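Local coordinates for glideosome-associated protein 50 (Plasmodium falciparum 3D7, PDB 3TGH), which forms part of the glideosome in the inner membrane complex, which serves gliding motility and host cell invasion, and may help to assemble the glideosome and fix it to that membrane complex, at residues Ala190-Val195 with His279-Asn284; Pro219-Ala224 with Asn243-Ile248; Val35-Ser40 with Tyr128-His133; Lys31-Thr36 with Val287-Ser292. All coordinates share one frame; numbering follows the deposited sequence. Where two conformers were deposited one is given.

Contact 1: Ala190-Val195 with His279-Asn284; sequences ADFIIV and HELSNN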
# COMPACT_ATOMS: atom_id res chain seq x y z
N ALA A 190 -7.21 -12.11 -11.89
CA ALA A 190 -5.87 -11.79 -11.39
C ALA A 190 -5.13 -13.00 -10.83
O ALA A 190 -5.65 -13.73 -9.98
CB ALA A 190 -5.96 -10.69 -10.34
N ASP A 191 -3.89 -13.19 -11.29
CA ASP A 191 -3.02 -14.26 -10.78
C ASP A 191 -2.41 -13.86 -9.43
O ASP A 191 -2.07 -14.73 -8.61
CB ASP A 191 -1.93 -14.55 -11.80
CG ASP A 191 -2.50 -14.91 -13.16
OD1 ASP A 191 -2.95 -16.06 -13.34
OD2 ASP A 191 -2.53 -14.02 -14.04
N PHE A 192 -2.27 -12.55 -9.23
CA PHE A 192 -1.78 -11.97 -7.99
C PHE A 192 -2.76 -10.90 -7.51
O PHE A 192 -3.22 -10.08 -8.31
CB PHE A 192 -0.42 -11.30 -8.20
CG PHE A 192 0.66 -12.24 -8.65
CD1 PHE A 192 1.07 -12.26 -9.98
CD2 PHE A 192 1.30 -13.07 -7.75
CE1 PHE A 192 2.09 -13.11 -10.39
CE2 PHE A 192 2.32 -13.92 -8.15
CZ PHE A 192 2.71 -13.94 -9.48
N ILE A 193 -3.06 -10.88 -6.22
CA ILE A 193 -3.90 -9.83 -5.63
C ILE A 193 -3.18 -9.27 -4.40
O ILE A 193 -2.83 -10.02 -3.49
CB ILE A 193 -5.30 -10.34 -5.22
CG1 ILE A 193 -5.98 -11.06 -6.39
CG2 ILE A 193 -6.18 -9.19 -4.76
CD1 ILE A 193 -7.26 -11.77 -6.01
N ILE A 194 -2.95 -7.96 -4.43
CA ILE A 194 -2.23 -7.24 -3.39
C ILE A 194 -3.12 -6.12 -2.88
O ILE A 194 -3.61 -5.31 -3.66
CB ILE A 194 -0.90 -6.65 -3.92
CG1 ILE A 194 0.03 -7.76 -4.42
CG2 ILE A 194 -0.18 -5.80 -2.84
CD1 ILE A 194 -0.21 -8.16 -5.86
N VAL A 195 -3.33 -6.07 -1.57
CA VAL A 195 -4.13 -5.02 -0.96
C VAL A 195 -3.21 -4.12 -0.13
O VAL A 195 -2.28 -4.61 0.52
CB VAL A 195 -5.26 -5.62 -0.10
CG1 VAL A 195 -6.11 -4.52 0.52
CG2 VAL A 195 -6.13 -6.58 -0.93
N HIS A 279 9.36 -5.54 -3.75
CA HIS A 279 8.58 -6.74 -4.05
C HIS A 279 8.78 -7.10 -5.51
O HIS A 279 8.82 -6.21 -6.36
CB HIS A 279 7.09 -6.52 -3.80
CG HIS A 279 6.77 -5.87 -2.49
ND1 HIS A 279 6.45 -6.58 -1.36
CD2 HIS A 279 6.71 -4.56 -2.14
CE1 HIS A 279 6.20 -5.74 -0.37
NE2 HIS A 279 6.35 -4.51 -0.82
N GLU A 280 8.89 -8.39 -5.78
CA GLU A 280 9.09 -8.89 -7.14
C GLU A 280 8.04 -9.96 -7.45
O GLU A 280 7.97 -10.99 -6.78
CB GLU A 280 10.51 -9.47 -7.27
CG GLU A 280 11.64 -8.51 -6.85
CD GLU A 280 13.02 -9.18 -6.68
OE1 GLU A 280 13.12 -10.43 -6.77
OE2 GLU A 280 14.00 -8.45 -6.44
N LEU A 281 7.21 -9.71 -8.47
CA LEU A 281 6.23 -10.69 -8.94
C LEU A 281 6.83 -11.42 -10.13
O LEU A 281 7.36 -10.78 -11.04
CB LEU A 281 4.93 -10.02 -9.38
CG LEU A 281 3.90 -9.62 -8.32
CD1 LEU A 281 4.53 -8.89 -7.17
CD2 LEU A 281 2.81 -8.78 -8.97
N SER A 282 6.74 -12.75 -10.12
CA SER A 282 7.30 -13.57 -11.20
C SER A 282 6.41 -14.79 -11.45
O SER A 282 5.39 -14.97 -10.79
CB SER A 282 8.72 -14.02 -10.85
OG SER A 282 8.72 -15.01 -9.83
N ASN A 283 6.83 -15.63 -12.39
CA ASN A 283 6.10 -16.87 -12.68
C ASN A 283 6.00 -17.79 -11.46
O ASN A 283 5.06 -18.57 -11.35
CB ASN A 283 6.72 -17.62 -13.88
CG ASN A 283 8.20 -17.92 -13.72
OD1 ASN A 283 8.85 -17.44 -12.79
ND2 ASN A 283 8.74 -18.72 -14.63
N ASN A 284 6.96 -17.68 -10.54
CA ASN A 284 7.02 -18.54 -9.36
C ASN A 284 6.30 -18.00 -8.13
O ASN A 284 5.95 -18.77 -7.23
CB ASN A 284 8.49 -18.82 -9.03
CG ASN A 284 9.18 -19.63 -10.11
OD1 ASN A 284 10.25 -19.26 -10.60
ND2 ASN A 284 8.55 -20.73 -10.51

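Contact 2: Pro219-Ala224 with Asn243-Ile248; sequences PLLKDA and NDMAHI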
# COMPACT_ATOMS: atom_id res chain seq x y z
N PRO A 219 -12.08 -11.99 6.23
CA PRO A 219 -12.84 -13.02 5.52
C PRO A 219 -13.00 -12.74 4.02
O PRO A 219 -12.99 -13.69 3.23
CB PRO A 219 -14.20 -12.99 6.23
CG PRO A 219 -13.91 -12.47 7.58
CD PRO A 219 -12.84 -11.44 7.37
N LEU A 220 -13.13 -11.47 3.64
CA LEU A 220 -13.17 -11.09 2.22
C LEU A 220 -11.85 -11.36 1.51
O LEU A 220 -11.83 -11.78 0.36
CB LEU A 220 -13.53 -9.60 2.06
CG LEU A 220 -14.87 -9.12 2.62
CD1 LEU A 220 -15.00 -7.63 2.41
CD2 LEU A 220 -16.05 -9.86 2.01
N LEU A 221 -10.74 -11.10 2.20
CA LEU A 221 -9.42 -11.32 1.63
C LEU A 221 -9.15 -12.81 1.43
O LEU A 221 -8.62 -13.23 0.40
CB LEU A 221 -8.33 -10.71 2.51
CG LEU A 221 -8.42 -9.22 2.83
CD1 LEU A 221 -7.23 -8.80 3.67
CD2 LEU A 221 -8.51 -8.36 1.56
N LYS A 222 -9.54 -13.62 2.42
CA LYS A 222 -9.36 -15.07 2.34
C LYS A 222 -10.24 -15.68 1.26
O LYS A 222 -9.79 -16.54 0.51
CB LYS A 222 -9.65 -15.74 3.70
CG LYS A 222 -8.55 -15.58 4.73
CD LYS A 222 -8.94 -16.22 6.05
CE LYS A 222 -7.86 -16.05 7.11
NZ LYS A 222 -8.37 -16.39 8.47
N ASP A 223 -11.48 -15.21 1.16
CA ASP A 223 -12.41 -15.69 0.13
C ASP A 223 -11.86 -15.44 -1.27
O ASP A 223 -12.05 -16.26 -2.17
CB ASP A 223 -13.79 -15.02 0.28
CG ASP A 223 -14.72 -15.34 -0.88
OD1 ASP A 223 -15.24 -16.48 -0.93
OD2 ASP A 223 -14.91 -14.46 -1.75
N ALA A 224 -11.17 -14.31 -1.45
CA ALA A 224 -10.58 -13.95 -2.74
C ALA A 224 -9.15 -14.47 -2.95
O ALA A 224 -8.56 -14.21 -3.99
CB ALA A 224 -10.62 -12.43 -2.93
N ASN A 243 -2.37 -18.98 6.49
CA ASN A 243 -3.27 -19.50 5.45
C ASN A 243 -2.92 -19.01 4.04
O ASN A 243 -3.80 -18.57 3.29
CB ASN A 243 -4.74 -19.18 5.77
CG ASN A 243 -5.18 -19.70 7.14
OD1 ASN A 243 -6.05 -19.12 7.78
ND2 ASN A 243 -4.58 -20.80 7.59
N ASP A 244 -1.63 -19.06 3.69
CA ASP A 244 -1.12 -18.64 2.37
C ASP A 244 -1.39 -17.16 2.04
O ASP A 244 -1.40 -16.78 0.87
CB ASP A 244 -1.67 -19.55 1.25
CG ASP A 244 -1.32 -21.02 1.46
OD1 ASP A 244 -0.12 -21.33 1.61
OD2 ASP A 244 -2.25 -21.85 1.46
N MET A 245 -1.59 -16.35 3.07
CA MET A 245 -1.65 -14.90 2.92
C MET A 245 -0.57 -14.28 3.78
O MET A 245 -0.43 -14.64 4.95
CB MET A 245 -3.01 -14.34 3.34
CG MET A 245 -3.18 -12.86 3.00
SD MET A 245 -4.73 -12.11 3.55
CE MET A 245 -5.92 -13.37 3.10
N ALA A 246 0.20 -13.37 3.20
CA ALA A 246 1.22 -12.64 3.93
C ALA A 246 0.67 -11.28 4.36
O ALA A 246 0.15 -10.52 3.55
CB ALA A 246 2.47 -12.46 3.09
N HIS A 247 0.80 -10.98 5.65
CA HIS A 247 0.50 -9.67 6.18
C HIS A 247 1.83 -8.96 6.35
O HIS A 247 2.68 -9.40 7.13
CB HIS A 247 -0.23 -9.79 7.52
CG HIS A 247 -1.54 -10.51 7.42
ND1 HIS A 247 -2.75 -9.85 7.40
CD2 HIS A 247 -1.82 -11.83 7.31
CE1 HIS A 247 -3.72 -10.74 7.29
NE2 HIS A 247 -3.19 -11.94 7.24
N ILE A 248 2.03 -7.89 5.60
CA ILE A 248 3.28 -7.18 5.63
C ILE A 248 3.06 -5.80 6.23
O ILE A 248 2.21 -5.04 5.73
CB ILE A 248 3.88 -7.03 4.23
CG1 ILE A 248 4.24 -8.41 3.66
CG2 ILE A 248 5.09 -6.11 4.27
CD1 ILE A 248 4.72 -8.36 2.22

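Contact 3: Val35-Ser40 with Tyr128-His133; sequences VTFIVS and YHYFTH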
# COMPACT_ATOMS: atom_id res chain seq x y z
N VAL A 35 12.79 -0.98 -10.15
CA VAL A 35 11.43 -0.78 -9.68
C VAL A 35 10.69 0.14 -10.65
O VAL A 35 11.26 1.14 -11.10
CB VAL A 35 11.42 -0.19 -8.26
CG1 VAL A 35 10.03 0.33 -7.88
CG2 VAL A 35 11.93 -1.23 -7.25
N THR A 36 9.45 -0.20 -10.98
CA THR A 36 8.66 0.61 -11.92
C THR A 36 7.47 1.39 -11.31
O THR A 36 6.90 2.25 -11.97
CB THR A 36 8.17 -0.23 -13.11
OG1 THR A 36 7.40 -1.33 -12.62
CG2 THR A 36 9.38 -0.75 -13.91
N PHE A 37 7.12 1.10 -10.06
CA PHE A 37 6.19 1.95 -9.33
C PHE A 37 6.30 1.73 -7.83
O PHE A 37 6.93 0.77 -7.37
CB PHE A 37 4.73 1.78 -9.79
CG PHE A 37 4.17 0.40 -9.60
CD1 PHE A 37 3.44 0.07 -8.46
CD2 PHE A 37 4.34 -0.57 -10.59
CE1 PHE A 37 2.90 -1.20 -8.30
CE2 PHE A 37 3.82 -1.84 -10.43
CZ PHE A 37 3.08 -2.15 -9.28
N ILE A 38 5.73 2.66 -7.08
CA ILE A 38 5.78 2.66 -5.63
C ILE A 38 4.35 2.61 -5.11
O ILE A 38 3.45 3.24 -5.67
CB ILE A 38 6.47 3.94 -5.10
CG1 ILE A 38 7.90 4.05 -5.65
CG2 ILE A 38 6.47 3.97 -3.57
CD1 ILE A 38 8.43 5.49 -5.68
N VAL A 39 4.13 1.85 -4.03
CA VAL A 39 2.89 1.93 -3.28
C VAL A 39 3.22 2.45 -1.89
O VAL A 39 4.32 2.21 -1.38
CB VAL A 39 2.15 0.57 -3.17
CG1 VAL A 39 1.83 0.00 -4.56
CG2 VAL A 39 2.95 -0.44 -2.34
N SER A 40 2.27 3.15 -1.28
CA SER A 40 2.50 3.73 0.05
C SER A 40 1.41 3.34 1.04
O SER A 40 0.34 3.94 1.04
CB SER A 40 2.60 5.24 -0.06
OG SER A 40 2.86 5.82 1.21
N TYR A 128 -9.49 2.71 -4.17
CA TYR A 128 -9.43 2.53 -5.63
C TYR A 128 -8.69 1.24 -5.98
O TYR A 128 -8.35 0.43 -5.10
CB TYR A 128 -8.79 3.76 -6.31
CG TYR A 128 -7.34 4.04 -5.94
CD1 TYR A 128 -7.03 4.71 -4.76
CD2 TYR A 128 -6.29 3.64 -6.77
CE1 TYR A 128 -5.72 4.95 -4.40
CE2 TYR A 128 -4.96 3.89 -6.43
CZ TYR A 128 -4.69 4.54 -5.23
OH TYR A 128 -3.38 4.80 -4.88
N HIS A 129 -8.46 1.01 -7.27
CA HIS A 129 -7.75 -0.19 -7.72
C HIS A 129 -6.88 0.13 -8.92
O HIS A 129 -7.10 1.14 -9.59
CB HIS A 129 -8.74 -1.29 -8.10
CG HIS A 129 -9.82 -0.82 -9.02
ND1 HIS A 129 -11.06 -0.44 -8.57
CD2 HIS A 129 -9.82 -0.61 -10.36
CE1 HIS A 129 -11.79 -0.05 -9.59
NE2 HIS A 129 -11.07 -0.15 -10.69
N TYR A 130 -5.92 -0.75 -9.16
CA TYR A 130 -5.02 -0.66 -10.31
C TYR A 130 -4.76 -2.10 -10.77
O TYR A 130 -4.21 -2.91 -10.03
CB TYR A 130 -3.71 0.03 -9.90
CG TYR A 130 -2.60 -0.03 -10.92
CD1 TYR A 130 -2.75 0.54 -12.18
CD2 TYR A 130 -1.37 -0.63 -10.62
CE1 TYR A 130 -1.72 0.49 -13.13
CE2 TYR A 130 -0.34 -0.69 -11.55
CZ TYR A 130 -0.52 -0.12 -12.80
OH TYR A 130 0.50 -0.17 -13.72
N PHE A 131 -5.20 -2.41 -11.97
CA PHE A 131 -5.01 -3.74 -12.54
C PHE A 131 -3.95 -3.62 -13.61
O PHE A 131 -4.01 -2.71 -14.44
CB PHE A 131 -6.30 -4.25 -13.17
CG PHE A 131 -7.28 -4.82 -12.19
CD1 PHE A 131 -7.93 -4.00 -11.28
CD2 PHE A 131 -7.57 -6.18 -12.19
CE1 PHE A 131 -8.84 -4.53 -10.37
CE2 PHE A 131 -8.48 -6.71 -11.29
CZ PHE A 131 -9.12 -5.89 -10.38
N THR A 132 -2.99 -4.53 -13.59
CA THR A 132 -1.92 -4.53 -14.57
C THR A 132 -1.55 -5.97 -14.95
O THR A 132 -2.16 -6.93 -14.48
CB THR A 132 -0.71 -3.73 -14.06
OG1 THR A 132 0.23 -3.55 -15.13
CG2 THR A 132 -0.04 -4.43 -12.86
N HIS A 133 -0.56 -6.10 -15.83
CA HIS A 133 -0.13 -7.41 -16.30
C HIS A 133 1.30 -7.34 -16.80
O HIS A 133 1.82 -6.26 -17.09
CB HIS A 133 -1.04 -7.88 -17.43
CG HIS A 133 -1.05 -6.97 -18.62
ND1 HIS A 133 -0.30 -7.23 -19.75
CD2 HIS A 133 -1.68 -5.80 -18.84
CE1 HIS A 133 -0.49 -6.25 -20.62
NE2 HIS A 133 -1.32 -5.37 -20.10

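Contact 4: Lys31-Thr36 with Val287-Ser292; sequences KNERVT and VTKFVS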
# COMPACT_ATOMS: atom_id res chain seq x y z
N LYS A 31 16.50 2.28 -8.40
CA LYS A 31 17.32 2.26 -9.61
C LYS A 31 17.89 0.86 -9.88
O LYS A 31 17.70 0.30 -10.96
CB LYS A 31 18.47 3.27 -9.48
CG LYS A 31 19.43 3.33 -10.66
CD LYS A 31 18.78 3.94 -11.89
CE LYS A 31 19.81 4.17 -13.00
NZ LYS A 31 19.21 4.83 -14.19
N ASN A 32 18.57 0.30 -8.89
CA ASN A 32 19.31 -0.95 -9.10
C ASN A 32 18.42 -2.17 -9.29
O ASN A 32 18.78 -3.09 -10.05
CB ASN A 32 20.28 -1.21 -7.94
CG ASN A 32 21.40 -0.19 -7.88
OD1 ASN A 32 21.64 0.56 -8.83
ND2 ASN A 32 22.10 -0.16 -6.75
N GLU A 33 17.27 -2.19 -8.62
CA GLU A 33 16.31 -3.29 -8.72
C GLU A 33 15.33 -3.10 -9.88
O GLU A 33 14.52 -3.99 -10.13
CB GLU A 33 15.53 -3.45 -7.41
CG GLU A 33 16.35 -3.95 -6.23
CD GLU A 33 16.41 -5.47 -6.12
OE1 GLU A 33 15.73 -6.18 -6.89
OE2 GLU A 33 17.14 -5.96 -5.23
N ARG A 34 15.41 -1.97 -10.59
CA ARG A 34 14.52 -1.67 -11.71
C ARG A 34 13.05 -1.65 -11.27
O ARG A 34 12.18 -2.24 -11.91
CB ARG A 34 14.74 -2.64 -12.89
CG ARG A 34 16.11 -2.51 -13.56
CD ARG A 34 16.67 -3.88 -13.96
NE ARG A 34 17.65 -3.78 -15.05
CZ ARG A 34 18.53 -4.73 -15.37
NH1 ARG A 34 18.59 -5.88 -14.69
NH2 ARG A 34 19.37 -4.54 -16.39
N VAL A 35 12.79 -0.98 -10.15
CA VAL A 35 11.43 -0.78 -9.68
C VAL A 35 10.69 0.14 -10.65
O VAL A 35 11.26 1.14 -11.10
CB VAL A 35 11.42 -0.19 -8.26
CG1 VAL A 35 10.03 0.33 -7.88
CG2 VAL A 35 11.93 -1.23 -7.25
N THR A 36 9.45 -0.20 -10.98
CA THR A 36 8.66 0.61 -11.92
C THR A 36 7.47 1.39 -11.31
O THR A 36 6.90 2.25 -11.97
CB THR A 36 8.17 -0.23 -13.11
OG1 THR A 36 7.40 -1.33 -12.62
CG2 THR A 36 9.38 -0.75 -13.91
N VAL A 287 8.42 -12.38 -4.22
CA VAL A 287 9.57 -12.25 -3.33
C VAL A 287 9.54 -10.84 -2.77
O VAL A 287 9.51 -9.87 -3.53
CB VAL A 287 10.90 -12.50 -4.07
CG1 VAL A 287 12.08 -12.28 -3.13
CG2 VAL A 287 10.94 -13.92 -4.64
N THR A 288 9.54 -10.73 -1.44
CA THR A 288 9.57 -9.45 -0.76
C THR A 288 10.89 -9.31 -0.02
O THR A 288 11.27 -10.20 0.75
CB THR A 288 8.40 -9.32 0.23
OG1 THR A 288 7.16 -9.34 -0.49
CG2 THR A 288 8.50 -8.02 1.03
N LYS A 289 11.60 -8.22 -0.26
CA LYS A 289 12.85 -7.92 0.43
C LYS A 289 12.66 -6.73 1.37
O LYS A 289 12.23 -5.64 0.95
CB LYS A 289 13.97 -7.62 -0.57
CG LYS A 289 14.39 -8.83 -1.40
CD LYS A 289 15.42 -8.43 -2.45
CE LYS A 289 15.62 -9.53 -3.49
NZ LYS A 289 16.53 -9.09 -4.59
N PHE A 290 12.97 -6.96 2.64
CA PHE A 290 12.90 -5.91 3.65
C PHE A 290 14.27 -5.27 3.78
O PHE A 290 15.25 -5.94 4.10
CB PHE A 290 12.47 -6.50 5.00
CG PHE A 290 11.05 -6.96 5.03
CD1 PHE A 290 10.70 -8.21 4.54
CD2 PHE A 290 10.06 -6.13 5.54
CE1 PHE A 290 9.38 -8.63 4.55
CE2 PHE A 290 8.74 -6.55 5.57
CZ PHE A 290 8.39 -7.80 5.08
N VAL A 291 14.33 -3.96 3.55
CA VAL A 291 15.59 -3.23 3.52
C VAL A 291 15.67 -2.30 4.72
O VAL A 291 14.75 -1.52 4.98
CB VAL A 291 15.72 -2.39 2.23
CG1 VAL A 291 17.05 -1.65 2.23
CG2 VAL A 291 15.59 -3.28 1.00
N SER A 292 16.77 -2.41 5.46
CA SER A 292 17.05 -1.55 6.60
C SER A 292 17.97 -0.40 6.20
O SER A 292 19.01 -0.62 5.57
CB SER A 292 17.69 -2.35 7.74
OG SER A 292 18.26 -1.49 8.70

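Contact 1: Ala190-Val195 with His279-Asn284
F192 and L281 meet because each turns its CG anti to its own carbonyl carbon (chi1 -61° for F192 and -81° for L281), and the side chains lie alongside, pointing opposite ways. L281 then lies over the phenyl ring: its CG is 4.2 Å from the centroid of F192 and close to the ring normal, a CH-pi contact on one face. The CD2 branch of L281 reaches further along the same ring, 4.0 Å from F192 CD1, and L281 CD2 also comes within 4.4 Å of I194 CD1. At the edge of the phenyl ring, near its plane, the backbone oxygen S282 O comes to 3.2 Å from F192 CZ. The strand segments 192-195 and 279-282 belong to different sheets, run nearly antiparallel at 159° and approach to 10.2 Å, so side chains, not backbone bonds, fill the interface. Just past L281 the chain turns towards strand 285-292, and S282 OG accepts from N284 N at 3.3 Å in an ST turn. No hydrogen bond spans the two segments: cohesion comes from dispersion over the ring face, probably with a small electrostatic gain where the slightly positive aromatic rim faces a carbonyl oxygen.

Contact 2: Pro219-Ala224 with Asn243-Ile248
The flat group met most squarely here is the peptide joining L221 and K222: the methyl CE of M245 sits over one of its faces, 3.7 Å from K222 N. A second flat group, the amide of N243, brings its end to the aliphatic tail of K222 near CE, an apolar-to-amide contact on the exposed side. M245 does most of the work. Its CG stands anti to the backbone N (chi1 -172°), the chain runs straight to SD, and a bend at chi3 (-44°) then lays CE against the helix. There CE touches L221 CB at 3.6 Å and K222 CG at 3.8 Å, while SD lies 4.1 Å from L221 CD1; the methionine crosses both side chains at about a right angle. This is helix-on-sheet packing in the calcineurin-like phosphoesterase fold: helix 218-223 lies against the start of strand 245-250, just after N243 and D244, whose positive phi angles turn the chain in the hairpin from strand 237-242. L221 also packs on I201 and V226, and H247, from the same strand as M245, sets its ring edge-to-face with Y202. Beyond CG, K222 runs out extended towards solvent, where D242 offers a long, weak ion pair.

Contact 3: Val35-Ser40 with Tyr128-His133
F37 and Y130 come from two strands in different sheets, their CA atoms 11.6 Å apart and the F37 backbone almost fully extended, so it is the two aromatic side chains that meet across the gap. Both side chains leave their backbones toward the opposing strand. F37 takes chi1 62°, which sets CG between its own backbone N and carbonyl carbon; Y130 swings CG anti to its backbone N (chi1 170°). The outcome is a T-shaped pair, the edge of the tyrosine ring directed at a face of the phenylalanine ring. Centroids stand 5.8 Å apart and the planes are turned 79° against each other. Y130 CE2 lies over the face of F37, nearest to F37 CZ at 4.4 Å; at that distance the contact is light. It buries little surface, and the pair has no polar link; the edge hydrogens of one ring face the pi cloud of the other. Each ring is also one member of a wider aromatic cluster: F37 meets F154 edge-to-face and has the ring of F6 beside it with nearly parallel planes, while Y130 stacks with F77 and touches F156. Strand 37-40 lies between strands 4-8 and 75-78 in its sheet, whereas strand 128-136 is the outermost of the other, next to strand 148-156, so the pair lies between the two sheets of the phosphatase sandwich.

Contact 4: Lys31-Thr36 with Val287-Ser292
K289 sends its side chain from strand 285-292 straight to E33: CB points toward the other segment, CG is anti to the carbonyl carbon (chi1 -68°), and from there the chain stays extended. CD is the first atom to come near the glutamate, 4.1 Å from E33 OE2; CE carries the chain on, and NZ then completes the salt bridge by donating to E33 OE2 at 3.3 Å. The bond uses the syn lone pair of that oxygen, and E33 OE1 is 3.8 Å from the same NZ. E33 meets the lysine through a bend at chi2 (-88°), and the two side chains approach at a slant. Just after E33, helix 17-32 ends in a Schellman motif, with R34 at positive phi turning the chain away and R34 N bonded to K31 O at 3.2 Å. The helix end and strand 285-292 are thus joined at the surface of the phosphatase sandwich. R5 binds the backbone oxygen of E33. In one of its two conformers E280 would also reach K289 NZ, so that second pairing is doubtful. The lysine probably offsets the negative charge of E33, while its aliphatic part rests on V298 of the adjoining strand.

In the fold
Contacts 1 and 3 both bridge the two facing sheets of the phosphatase-like sandwich, with centres about 11 Å apart. Contact 4 joins the end of helix 17-32 to strand 285-292 of one of these sheets, at the surface, about 14 Å from each of them between centres; it is tied to contact 1 through the hairpin of strands 275-282 and 285-292, where E280 N and V287 O are 2.8 Å apart, and shares V35 and T36 with contact 3. Contact 2 puts a helix against the other sheet: I193 CD1 of contact 1 touches A224 O at 3.4 Å, and I248 CG2 packs on F290 CZ of contact 4. All four lie away from the metal ligands H172 and H233.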